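Local coordinates for protein cytosolic phospholipase A2 delta (Homo sapiens, PDB 5IZ5) that hydrolyses glycerophospholipids at the sn-2 position in a calcium-dependent manner, with a preference for linoleic acid there, and releases a free fatty acid, at residues Leu33-Leu38 against Pro74-Ala79; Ser116-Gly121 against Phe142-Thr147; Val161-Ser166 against Gly612-Gln617; Ser196-Gln201 against Phe211-Met216. The protein carries 3 engineered substitutions. One frame throughout, in Å; residues are numbered along the deposited sequence.

Interaction 1 of 4, residues Leu33-Leu38 against Pro74-Ala79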
# COMPACT_ATOMS: atom_id res chain seq x y z
N LEU B 33 8.29 -6.15 40.31
CA LEU B 33 8.68 -6.00 41.72
C LEU B 33 8.27 -4.65 42.29
O LEU B 33 7.36 -4.57 43.12
CB LEU B 33 10.19 -6.21 41.88
CG LEU B 33 10.72 -7.59 41.50
CD1 LEU B 33 12.24 -7.57 41.44
CD2 LEU B 33 10.23 -8.63 42.50
N GLU B 34 8.94 -3.59 41.85
CA GLU B 34 8.74 -2.26 42.41
C GLU B 34 9.26 -1.19 41.47
O GLU B 34 9.98 -1.49 40.51
CB GLU B 34 9.48 -2.15 43.75
CG GLU B 34 10.99 -2.25 43.64
CD GLU B 34 11.69 -2.06 44.98
OE1 GLU B 34 11.42 -2.85 45.90
OE2 GLU B 34 12.51 -1.13 45.10
N ALA B 35 8.89 0.05 41.75
CA ALA B 35 9.40 1.21 41.03
C ALA B 35 9.83 2.29 42.01
O ALA B 35 9.41 2.29 43.17
CB ALA B 35 8.35 1.74 40.07
N ARG B 36 10.68 3.20 41.54
CA ARG B 36 11.21 4.27 42.38
C ARG B 36 11.23 5.62 41.66
O ARG B 36 11.41 5.68 40.44
CB ARG B 36 12.64 3.94 42.82
CG ARG B 36 12.77 2.75 43.76
CD ARG B 36 14.23 2.40 43.99
NE ARG B 36 14.88 1.94 42.77
CZ ARG B 36 14.92 0.67 42.34
NH1 ARG B 36 14.34 -0.30 43.04
NH2 ARG B 36 15.54 0.38 41.21
N ASN B 37 11.05 6.69 42.44
CA ASN B 37 11.18 8.06 41.96
C ASN B 37 10.13 8.47 40.93
O ASN B 37 10.42 9.23 40.02
CB ASN B 37 12.59 8.32 41.39
CG ASN B 37 13.69 7.78 42.30
OD1 ASN B 37 13.66 8.00 43.51
ND2 ASN B 37 14.65 7.08 41.71
N LEU B 38 8.91 7.97 41.08
CA LEU B 38 7.83 8.35 40.16
C LEU B 38 7.34 9.77 40.47
O LEU B 38 7.44 10.24 41.59
CB LEU B 38 6.66 7.37 40.25
CG LEU B 38 6.94 5.90 39.93
CD1 LEU B 38 5.65 5.10 40.06
CD2 LEU B 38 7.53 5.72 38.54
N PRO B 74 6.29 2.56 44.61
CA PRO B 74 5.41 1.41 44.80
C PRO B 74 6.15 0.07 44.80
O PRO B 74 7.13 -0.10 44.07
CB PRO B 74 4.48 1.49 43.60
CG PRO B 74 5.31 2.14 42.54
CD PRO B 74 6.11 3.17 43.27
N VAL B 75 5.67 -0.86 45.62
CA VAL B 75 6.14 -2.25 45.63
C VAL B 75 4.94 -3.16 45.41
O VAL B 75 4.12 -3.33 46.30
CB VAL B 75 6.81 -2.61 46.98
CG1 VAL B 75 7.27 -4.06 46.98
CG2 VAL B 75 7.99 -1.68 47.26
N TRP B 76 4.84 -3.73 44.21
CA TRP B 76 3.71 -4.59 43.84
C TRP B 76 4.01 -6.06 44.11
O TRP B 76 3.18 -6.78 44.68
CB TRP B 76 3.37 -4.43 42.36
CG TRP B 76 2.86 -3.09 41.96
CD1 TRP B 76 1.58 -2.62 42.09
CD2 TRP B 76 3.60 -2.04 41.32
NE1 TRP B 76 1.48 -1.34 41.58
CE2 TRP B 76 2.71 -0.97 41.11
CE3 TRP B 76 4.94 -1.91 40.92
CZ2 TRP B 76 3.12 0.23 40.51
CZ3 TRP B 76 5.34 -0.72 40.33
CH2 TRP B 76 4.43 0.33 40.12
N ASN B 77 5.18 -6.52 43.66
CA ASN B 77 5.55 -7.93 43.71
C ASN B 77 4.46 -8.86 43.15
O ASN B 77 3.98 -9.76 43.85
CB ASN B 77 5.94 -8.34 45.13
CG ASN B 77 6.53 -9.74 45.20
OD1 ASN B 77 7.13 -10.22 44.24
ND2 ASN B 77 6.35 -10.40 46.34
N GLU B 78 4.06 -8.62 41.91
CA GLU B 78 3.09 -9.47 41.22
C GLU B 78 3.73 -10.11 40.00
O GLU B 78 4.51 -9.47 39.29
CB GLU B 78 1.85 -8.66 40.81
CG GLU B 78 0.99 -8.21 41.97
CD GLU B 78 -0.19 -7.36 41.51
OE1 GLU B 78 -0.98 -7.85 40.68
OE2 GLU B 78 -0.32 -6.22 42.00
N ALA B 79 3.37 -11.36 39.75
CA ALA B 79 3.91 -12.13 38.63
C ALA B 79 2.82 -12.46 37.62
O ALA B 79 1.68 -12.71 38.00
CB ALA B 79 4.57 -13.40 39.13

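Interaction 2 of 4, residues Ser116-Gly121 against Phe142-Thr147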
# COMPACT_ATOMS: atom_id res chain seq x y z
N SER B 116 13.84 -11.34 23.65
CA SER B 116 14.81 -12.31 23.13
C SER B 116 16.09 -12.34 23.96
O SER B 116 16.85 -13.30 23.89
CB SER B 116 15.14 -12.05 21.65
OG SER B 116 15.76 -10.79 21.46
N GLU B 117 16.32 -11.29 24.76
CA GLU B 117 17.44 -11.27 25.71
C GLU B 117 17.32 -12.37 26.77
O GLU B 117 18.34 -12.87 27.25
CB GLU B 117 17.54 -9.91 26.42
CG GLU B 117 18.80 -9.75 27.26
CD GLU B 117 18.83 -8.47 28.09
OE1 GLU B 117 19.92 -8.09 28.55
OE2 GLU B 117 17.77 -7.85 28.29
N VAL B 118 16.10 -12.72 27.15
CA VAL B 118 15.88 -13.68 28.24
C VAL B 118 16.08 -15.12 27.72
O VAL B 118 15.36 -15.61 26.85
CB VAL B 118 14.54 -13.47 29.00
CG1 VAL B 118 13.35 -13.30 28.07
CG2 VAL B 118 14.28 -14.59 30.00
N LEU B 119 17.11 -15.78 28.25
CA LEU B 119 17.48 -17.13 27.84
C LEU B 119 16.84 -18.16 28.77
O LEU B 119 16.76 -17.93 29.98
CB LEU B 119 19.00 -17.28 27.83
CG LEU B 119 19.73 -16.34 26.86
CD1 LEU B 119 21.23 -16.36 27.11
CD2 LEU B 119 19.41 -16.71 25.41
N PRO B 120 16.37 -19.29 28.21
CA PRO B 120 15.65 -20.28 29.01
C PRO B 120 16.49 -20.82 30.17
O PRO B 120 17.68 -21.08 30.01
CB PRO B 120 15.30 -21.39 28.01
CG PRO B 120 16.15 -21.14 26.81
CD PRO B 120 16.45 -19.68 26.79
N GLY B 121 15.86 -20.95 31.35
CA GLY B 121 16.54 -21.45 32.54
C GLY B 121 17.18 -20.38 33.42
O GLY B 121 17.16 -20.50 34.64
N PHE B 142 12.56 -11.81 34.98
CA PHE B 142 12.06 -12.65 33.90
C PHE B 142 12.59 -14.07 34.05
O PHE B 142 13.78 -14.28 34.26
CB PHE B 142 12.53 -12.11 32.55
CG PHE B 142 12.06 -10.72 32.25
CD1 PHE B 142 10.84 -10.52 31.64
CD2 PHE B 142 12.85 -9.62 32.59
CE1 PHE B 142 10.41 -9.23 31.36
CE2 PHE B 142 12.42 -8.34 32.32
CZ PHE B 142 11.20 -8.14 31.70
N LEU B 143 11.69 -15.05 33.93
CA LEU B 143 12.11 -16.44 33.86
C LEU B 143 11.41 -17.14 32.70
O LEU B 143 10.18 -17.18 32.63
CB LEU B 143 11.82 -17.19 35.16
CG LEU B 143 12.33 -18.65 35.15
CD1 LEU B 143 13.84 -18.71 35.32
CD2 LEU B 143 11.63 -19.48 36.22
N MET B 144 12.22 -17.69 31.81
CA MET B 144 11.73 -18.42 30.67
C MET B 144 11.93 -19.91 30.92
O MET B 144 13.04 -20.35 31.24
CB MET B 144 12.50 -18.01 29.42
CG MET B 144 11.91 -18.55 28.13
SD MET B 144 10.51 -17.57 27.55
CE MET B 144 11.33 -16.12 26.88
N GLU B 145 10.85 -20.68 30.78
CA GLU B 145 10.87 -22.10 31.05
C GLU B 145 10.24 -22.89 29.94
O GLU B 145 9.32 -22.40 29.27
CB GLU B 145 10.10 -22.39 32.32
CG GLU B 145 10.82 -22.02 33.60
CD GLU B 145 10.09 -22.51 34.84
OE1 GLU B 145 8.85 -22.60 34.81
OE2 GLU B 145 10.77 -22.81 35.84
N GLU B 146 10.70 -24.13 29.79
CA GLU B 146 10.20 -25.06 28.80
C GLU B 146 8.80 -25.52 29.20
O GLU B 146 8.45 -25.51 30.37
CB GLU B 146 11.15 -26.26 28.72
CG GLU B 146 10.88 -27.26 27.61
CD GLU B 146 12.03 -28.23 27.40
OE1 GLU B 146 11.85 -29.20 26.64
OE2 GLU B 146 13.12 -28.04 27.99
N THR B 147 8.00 -25.89 28.20
CA THR B 147 6.68 -26.45 28.42
C THR B 147 6.62 -27.79 27.71
O THR B 147 7.47 -28.09 26.87
CB THR B 147 5.57 -25.53 27.86
OG1 THR B 147 5.62 -25.53 26.43
CG2 THR B 147 5.72 -24.09 28.37
O HOH W 1 14.79 -17.61 32.06

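Interaction 3 of 4, residues Val161-Ser166 against Gly612-Gln617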
# COMPACT_ATOMS: atom_id res chain seq x y z
N VAL B 161 5.07 -13.80 9.93
CA VAL B 161 4.65 -15.08 10.49
C VAL B 161 3.14 -15.10 10.71
O VAL B 161 2.56 -14.19 11.32
CB VAL B 161 5.29 -15.36 11.87
CG1 VAL B 161 4.78 -16.67 12.46
CG2 VAL B 161 6.81 -15.39 11.76
N ALA B 162 2.51 -16.15 10.20
CA ALA B 162 1.13 -16.45 10.51
C ALA B 162 1.11 -17.45 11.67
O ALA B 162 1.57 -18.60 11.54
CB ALA B 162 0.45 -17.02 9.29
N ARG B 163 0.59 -17.00 12.81
CA ARG B 163 0.49 -17.84 14.00
C ARG B 163 -0.61 -18.86 13.81
O ARG B 163 -1.54 -18.63 13.03
CB ARG B 163 0.18 -16.98 15.23
CG ARG B 163 1.20 -15.89 15.53
CD ARG B 163 2.56 -16.47 15.86
NE ARG B 163 2.50 -17.33 17.04
CZ ARG B 163 2.63 -16.92 18.31
NH1 ARG B 163 2.84 -15.64 18.59
NH2 ARG B 163 2.53 -17.80 19.30
N GLU B 164 -0.52 -19.99 14.50
CA GLU B 164 -1.57 -21.02 14.43
C GLU B 164 -2.88 -20.42 14.95
O GLU B 164 -2.89 -19.77 15.98
CB GLU B 164 -1.19 -22.25 15.26
CG GLU B 164 -2.14 -23.42 15.06
CD GLU B 164 -1.80 -24.63 15.91
OE1 GLU B 164 -2.72 -25.39 16.25
OE2 GLU B 164 -0.61 -24.83 16.25
N LEU B 165 -3.96 -20.64 14.21
CA LEU B 165 -5.25 -20.02 14.53
C LEU B 165 -6.25 -21.09 14.91
O LEU B 165 -6.39 -22.10 14.21
CB LEU B 165 -5.79 -19.21 13.35
CG LEU B 165 -6.41 -17.85 13.63
CD1 LEU B 165 -5.40 -16.93 14.30
CD2 LEU B 165 -6.91 -17.24 12.34
N SER B 166 -6.95 -20.86 16.02
CA SER B 166 -8.11 -21.66 16.38
C SER B 166 -9.38 -20.89 16.11
O SER B 166 -9.39 -19.65 16.09
CB SER B 166 -8.03 -22.06 17.85
OG SER B 166 -6.89 -22.86 18.10
N GLY B 612 -2.82 -8.44 12.05
CA GLY B 612 -2.66 -9.54 12.99
C GLY B 612 -1.46 -10.42 12.75
O GLY B 612 -1.01 -11.11 13.66
N LEU B 613 -0.89 -10.39 11.54
CA LEU B 613 0.34 -11.13 11.27
C LEU B 613 1.46 -10.56 12.11
O LEU B 613 1.43 -9.38 12.48
CB LEU B 613 0.70 -11.05 9.78
CG LEU B 613 -0.30 -11.71 8.84
CD1 LEU B 613 -0.02 -11.32 7.39
CD2 LEU B 613 -0.29 -13.22 9.01
N GLN B 614 2.44 -11.40 12.42
CA GLN B 614 3.53 -11.01 13.31
C GLN B 614 4.89 -11.09 12.62
O GLN B 614 5.05 -11.79 11.63
CB GLN B 614 3.49 -11.87 14.56
CG GLN B 614 2.09 -11.93 15.20
CD GLN B 614 2.06 -12.65 16.53
OE1 GLN B 614 3.00 -13.36 16.88
NE2 GLN B 614 0.97 -12.46 17.28
N LEU B 615 5.86 -10.36 13.15
CA LEU B 615 7.19 -10.32 12.56
C LEU B 615 8.02 -11.51 13.02
O LEU B 615 8.03 -11.84 14.20
CB LEU B 615 7.92 -9.01 12.89
CG LEU B 615 7.47 -7.72 12.20
CD1 LEU B 615 7.41 -7.90 10.68
CD2 LEU B 615 6.12 -7.23 12.72
N HIS B 616 8.76 -12.11 12.09
CA HIS B 616 9.65 -13.23 12.40
C HIS B 616 10.79 -12.74 13.28
O HIS B 616 11.19 -11.57 13.21
CB HIS B 616 10.20 -13.83 11.10
CG HIS B 616 10.79 -15.19 11.26
ND1 HIS B 616 12.05 -15.40 11.76
CD2 HIS B 616 10.29 -16.41 10.97
CE1 HIS B 616 12.30 -16.70 11.79
NE2 HIS B 616 11.25 -17.33 11.31
N GLN B 617 11.32 -13.61 14.13
CA GLN B 617 12.41 -13.25 15.05
C GLN B 617 13.62 -12.64 14.34
O GLN B 617 14.25 -11.72 14.86
CB GLN B 617 12.84 -14.47 15.87
CG GLN B 617 14.01 -14.26 16.83
CD GLN B 617 13.79 -13.15 17.84
OE1 GLN B 617 14.68 -12.33 18.06
NE2 GLN B 617 12.63 -13.12 18.49

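Interaction 4 of 4, residues Ser196-Gln201 against Phe211-Met216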
# COMPACT_ATOMS: atom_id res chain seq x y z
N SER B 196 -8.96 -12.63 21.02
CA SER B 196 -9.51 -12.96 19.70
C SER B 196 -9.58 -11.71 18.84
O SER B 196 -9.52 -10.60 19.34
CB SER B 196 -10.91 -13.55 19.84
OG SER B 196 -11.84 -12.59 20.30
N TYR B 197 -9.74 -11.92 17.53
CA TYR B 197 -9.93 -10.83 16.58
C TYR B 197 -11.21 -10.05 16.87
O TYR B 197 -11.22 -8.82 16.84
CB TYR B 197 -9.96 -11.38 15.15
CG TYR B 197 -10.43 -10.40 14.08
CD1 TYR B 197 -9.67 -9.28 13.75
CD2 TYR B 197 -11.63 -10.60 13.40
CE1 TYR B 197 -10.10 -8.39 12.78
CE2 TYR B 197 -12.07 -9.72 12.43
CZ TYR B 197 -11.30 -8.61 12.12
OH TYR B 197 -11.74 -7.75 11.13
N GLU B 198 -12.29 -10.78 17.13
CA GLU B 198 -13.60 -10.17 17.35
C GLU B 198 -13.66 -9.54 18.73
O GLU B 198 -14.30 -8.50 18.92
CB GLU B 198 -14.71 -11.21 17.20
CG GLU B 198 -14.86 -11.77 15.79
CD GLU B 198 -13.82 -12.82 15.42
OE1 GLU B 198 -12.97 -13.16 16.27
OE2 GLU B 198 -13.87 -13.32 14.27
N ASP B 199 -12.99 -10.17 19.69
CA ASP B 199 -12.92 -9.71 21.08
C ASP B 199 -14.26 -9.86 21.83
O ASP B 199 -14.38 -10.69 22.73
CB ASP B 199 -12.41 -8.28 21.19
CG ASP B 199 -12.21 -7.84 22.62
OD1 ASP B 199 -12.95 -6.97 23.09
OD2 ASP B 199 -11.33 -8.41 23.30
N THR B 200 -15.24 -9.07 21.43
CA THR B 200 -16.56 -9.07 22.06
C THR B 200 -17.63 -9.09 20.99
O THR B 200 -17.54 -8.35 20.01
CB THR B 200 -16.76 -7.83 22.93
OG1 THR B 200 -15.77 -7.81 23.96
CG2 THR B 200 -18.15 -7.80 23.57
N GLN B 201 -18.65 -9.92 21.18
CA GLN B 201 -19.79 -9.95 20.28
C GLN B 201 -21.07 -9.96 21.11
O GLN B 201 -21.21 -10.73 22.06
CB GLN B 201 -19.73 -11.17 19.37
CG GLN B 201 -18.57 -11.13 18.38
CD GLN B 201 -18.56 -12.30 17.42
OE1 GLN B 201 -19.46 -12.46 16.61
NE2 GLN B 201 -17.52 -13.13 17.50
N PHE B 211 -22.20 -17.45 16.24
CA PHE B 211 -21.03 -16.60 16.40
C PHE B 211 -19.74 -17.37 16.15
O PHE B 211 -19.63 -18.55 16.50
CB PHE B 211 -20.96 -16.04 17.82
CG PHE B 211 -22.21 -15.36 18.26
CD1 PHE B 211 -22.37 -13.99 18.10
CD2 PHE B 211 -23.24 -16.08 18.84
CE1 PHE B 211 -23.53 -13.36 18.50
CE2 PHE B 211 -24.41 -15.46 19.24
CZ PHE B 211 -24.56 -14.09 19.07
N ARG B 212 -18.77 -16.69 15.55
CA ARG B 212 -17.45 -17.25 15.32
C ARG B 212 -16.40 -16.33 15.92
O ARG B 212 -16.45 -15.12 15.70
CB ARG B 212 -17.21 -17.42 13.81
CG ARG B 212 -15.76 -17.72 13.40
CD ARG B 212 -15.51 -19.19 13.17
NE ARG B 212 -16.30 -19.69 12.06
CZ ARG B 212 -16.30 -20.97 11.69
NH1 ARG B 212 -15.55 -21.86 12.34
NH2 ARG B 212 -17.05 -21.35 10.68
N PHE B 213 -15.48 -16.90 16.69
CA PHE B 213 -14.30 -16.18 17.16
C PHE B 213 -13.05 -16.80 16.55
O PHE B 213 -12.93 -18.03 16.49
CB PHE B 213 -14.18 -16.23 18.68
CG PHE B 213 -15.23 -15.44 19.40
CD1 PHE B 213 -14.97 -14.15 19.85
CD2 PHE B 213 -16.47 -15.99 19.67
CE1 PHE B 213 -15.93 -13.42 20.54
CE2 PHE B 213 -17.44 -15.27 20.36
CZ PHE B 213 -17.17 -13.98 20.80
N HIS B 214 -12.12 -15.95 16.13
CA HIS B 214 -10.81 -16.39 15.69
C HIS B 214 -9.78 -15.89 16.67
O HIS B 214 -9.79 -14.72 17.05
CB HIS B 214 -10.51 -15.83 14.31
CG HIS B 214 -11.51 -16.21 13.26
ND1 HIS B 214 -12.70 -15.55 13.10
CD2 HIS B 214 -11.49 -17.19 12.32
CE1 HIS B 214 -13.37 -16.09 12.10
NE2 HIS B 214 -12.66 -17.09 11.61
N TYR B 215 -8.88 -16.78 17.09
CA TYR B 215 -7.88 -16.43 18.08
C TYR B 215 -6.69 -17.38 17.97
O TYR B 215 -6.81 -18.51 17.49
CB TYR B 215 -8.48 -16.49 19.49
CG TYR B 215 -9.04 -17.84 19.83
CD1 TYR B 215 -8.36 -18.71 20.67
CD2 TYR B 215 -10.25 -18.26 19.28
CE1 TYR B 215 -8.87 -19.96 20.97
CE2 TYR B 215 -10.77 -19.50 19.57
CZ TYR B 215 -10.08 -20.34 20.42
OH TYR B 215 -10.60 -21.56 20.70
N MET B 216 -5.55 -16.92 18.44
CA MET B 216 -4.34 -17.71 18.42
C MET B 216 -4.43 -18.94 19.32
O MET B 216 -4.80 -18.84 20.49
CB MET B 216 -3.17 -16.86 18.87
CG MET B 216 -2.60 -15.96 17.80
SD MET B 216 -1.42 -14.80 18.49
CE MET B 216 -0.35 -15.87 19.40

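Interaction 1 of 4, residues Leu33-Leu38 against Pro74-Ala79
Glu34 and Val75 form the antiparallel non-hydrogen-bonded pair between strands 21-36 and 75-85 of the C2 domain. The backbone bonds flank this pair. Ala35 N donates to Pro74 O at 2.9 Å. Leu33 O takes two donors, Asn77 N at 3.0 Å and, through a more bent bond, Trp76 N at 2.9 Å. Just beyond, Asn77 and Glu78 both face Val32, a G1 beta bulge. Apolar contacts come next. Ala35 CB sits at the edge of the Trp76 ring, 3.9 Å from CZ3, while Pro74 CB lies over one ring face, offset toward the rim. Leu38 CD1 meets Pro74 CD at 3.8 Å. Leu38, Pro74 and Trp76 also touch strand 49-55 of the opposing sheet. Glu34 holds CG between its backbone N and carbonyl carbon (chi1 65°), and its side chain lies beside that of Val75, pointing the same way. Within residues 33-38, Glu34 OE2 forms a salt bridge with Arg36 NH1 at 2.9 Å. An alanine here would probably leave Arg36 NH1 without this carboxylate, though Asp139 would remain, and Val75 CG2 without OE1 beside it. Ala35, Leu38, Pro74 and Trp76 thus make a buried apolar side, while Glu34 and Val75 lie toward the more exposed one.

Interaction 2 of 4, residues Ser116-Gly121 against Phe142-Thr147
Phe142 meets Val118 through its CB, 4.0 Å from Val118 CG2, while its ring leads away from the loop. That ring meets the ring of Tyr113, the planes turned about 35° apart, and the side chain also touches Phe128. The pyrrolidine ring of Pro120 lies near Met144, with Pro120 CB 4.4 Å from Met144 CG. Met144 does most of the apolar work. Its CG is anti to the backbone N, and the chain then bends at chi2 (81°) and again at chi3. Its CE comes within 3.7 Å of Val118 CG1, and the two side chains cross at about a right angle. Residues 116-121 belong to the loop that carries the chain from strand 106-114 to strand 124-129. These strands lie in different sheets, so the loop takes the chain from one sheet of the C2 beta sandwich to the other. It packs on strand 137-146. Gly121 N donates to Met144 O at 2.9 Å in a nearly straight bond. The same oxygen has a CA-H...O contact with Pro120 CA at 3.4 Å. A water lies between Met144 N and Leu119 O and may bridge loop and strand. Leu143 CD1 rests 3.8 Å from Gly121 O.

Interaction 3 of 4, residues Val161-Ser166 against Gly612-Gln617
Arg163 and Gln614 meet with their side chains in contrasting shapes. The arginine chain is bent at chi2 (-63°) and again at chi3, whereas the glutamine continues extended beyond CG, with CD anti at chi2 -174°. Gln614 OE1 lies against the bend of the arginine, 3.4 Å from Arg163 CG and 3.3 Å from Arg163 CD. It also accepts from Arg163 NH1 at 2.9 Å. The bond is fairly straight and leaves from the guanidinium edge, in its plane. The donor is tilted somewhat from the plane of the amide carbonyl, and the guanidinium and amide planes stand 73° apart. Arg163 NE is spoken for elsewhere, in a salt bridge with Glu152, and Gln614 NE2 donates to Thr57 O. These two outside partners would limit how far either group can turn. The backbones join as an antiparallel pair, Val161 with Gln614, hydrogen-bonded in both directions. Val161 N donates to Gln614 O at 2.6 Å, and Gln614 N returns the bond to Val161 O at 3.0 Å. The pair attaches the short strand 614-615, in the PLA2c region, to strand 160-172, which also carries Cys167 of the disulfide to Cys278. Around the pair the packing is apolar. Val161 places CG2 anti to its carbonyl carbon, where it reaches His616 CD2 at 3.7 Å and the His616 backbone as well. It approaches that ring obliquely. Leu613 CD2 comes 3.9 Å from Ala162 CB.

Interaction 4 of 4, residues Ser196-Gln201 against Phe211-Met216
Glu198 bends toward His214 at chi2 (78°), which carries its CD to the strand, while His214 holds CG anti to its carbonyl carbon (chi1 -58°). The carboxylate then grips one residue twice. Glu198 OE2 accepts from His214 ND1 at 2.8 Å through its syn lone pair, and Glu198 OE1 accepts from His214 N at 2.9 Å. Carboxylate and imidazole planes are only 21° apart. An alanine in place of Glu198 would probably leave His214 N and ND1 without these acceptors and the imidazole freer to turn. Tyr197 N adds a backbone bond to His214 O at 2.8 Å. Gln201 works further along. Its NE2 lies over the centre of the Phe213 ring, 3.3 Å above the plane, and donates to Arg212 O at 2.9 Å from above that carbonyl plane. Its OE1 comes to the edge of the Phe211 ring. Ser196 OG accepts from Asp199 N at 2.7 Å, an ST motif, and also bonds to Leu193 O. Residues 196-201 lead from strand 188-193 into strand 200-204, in one sheet of what is probably a second C2 domain. Strand 210-216 belongs to another sheet, beside strand 160-172, and His214 and Tyr197 also touch Met516 of strand 514-517.

Interaction 3 is fully buried, whereas interactions 1, 2 and 4 each mix buried with exposed residues. All four reach the same large antiparallel sheet. Interactions 1 and 2 lie in the first C2 domain, on the neighbouring strands 21-36 and 137-146, without touching. Interactions 3 and 4 lie on strands 160-172 and 210-216, neighbours in the sheet, and touch: Ser166 N lies 2.8 Å from Tyr215 O, a probable hydrogen bond. Interaction 2 meets interaction 3 where Ser116 packs on Gln617. The chemistry differs. Interactions 1 and 3 both pair strands, and 3 adds a buried arginine-amide bond. Interaction 2 is mainly apolar, with a water that may bridge it, and interaction 4 rests on a carboxylate-histidine pair.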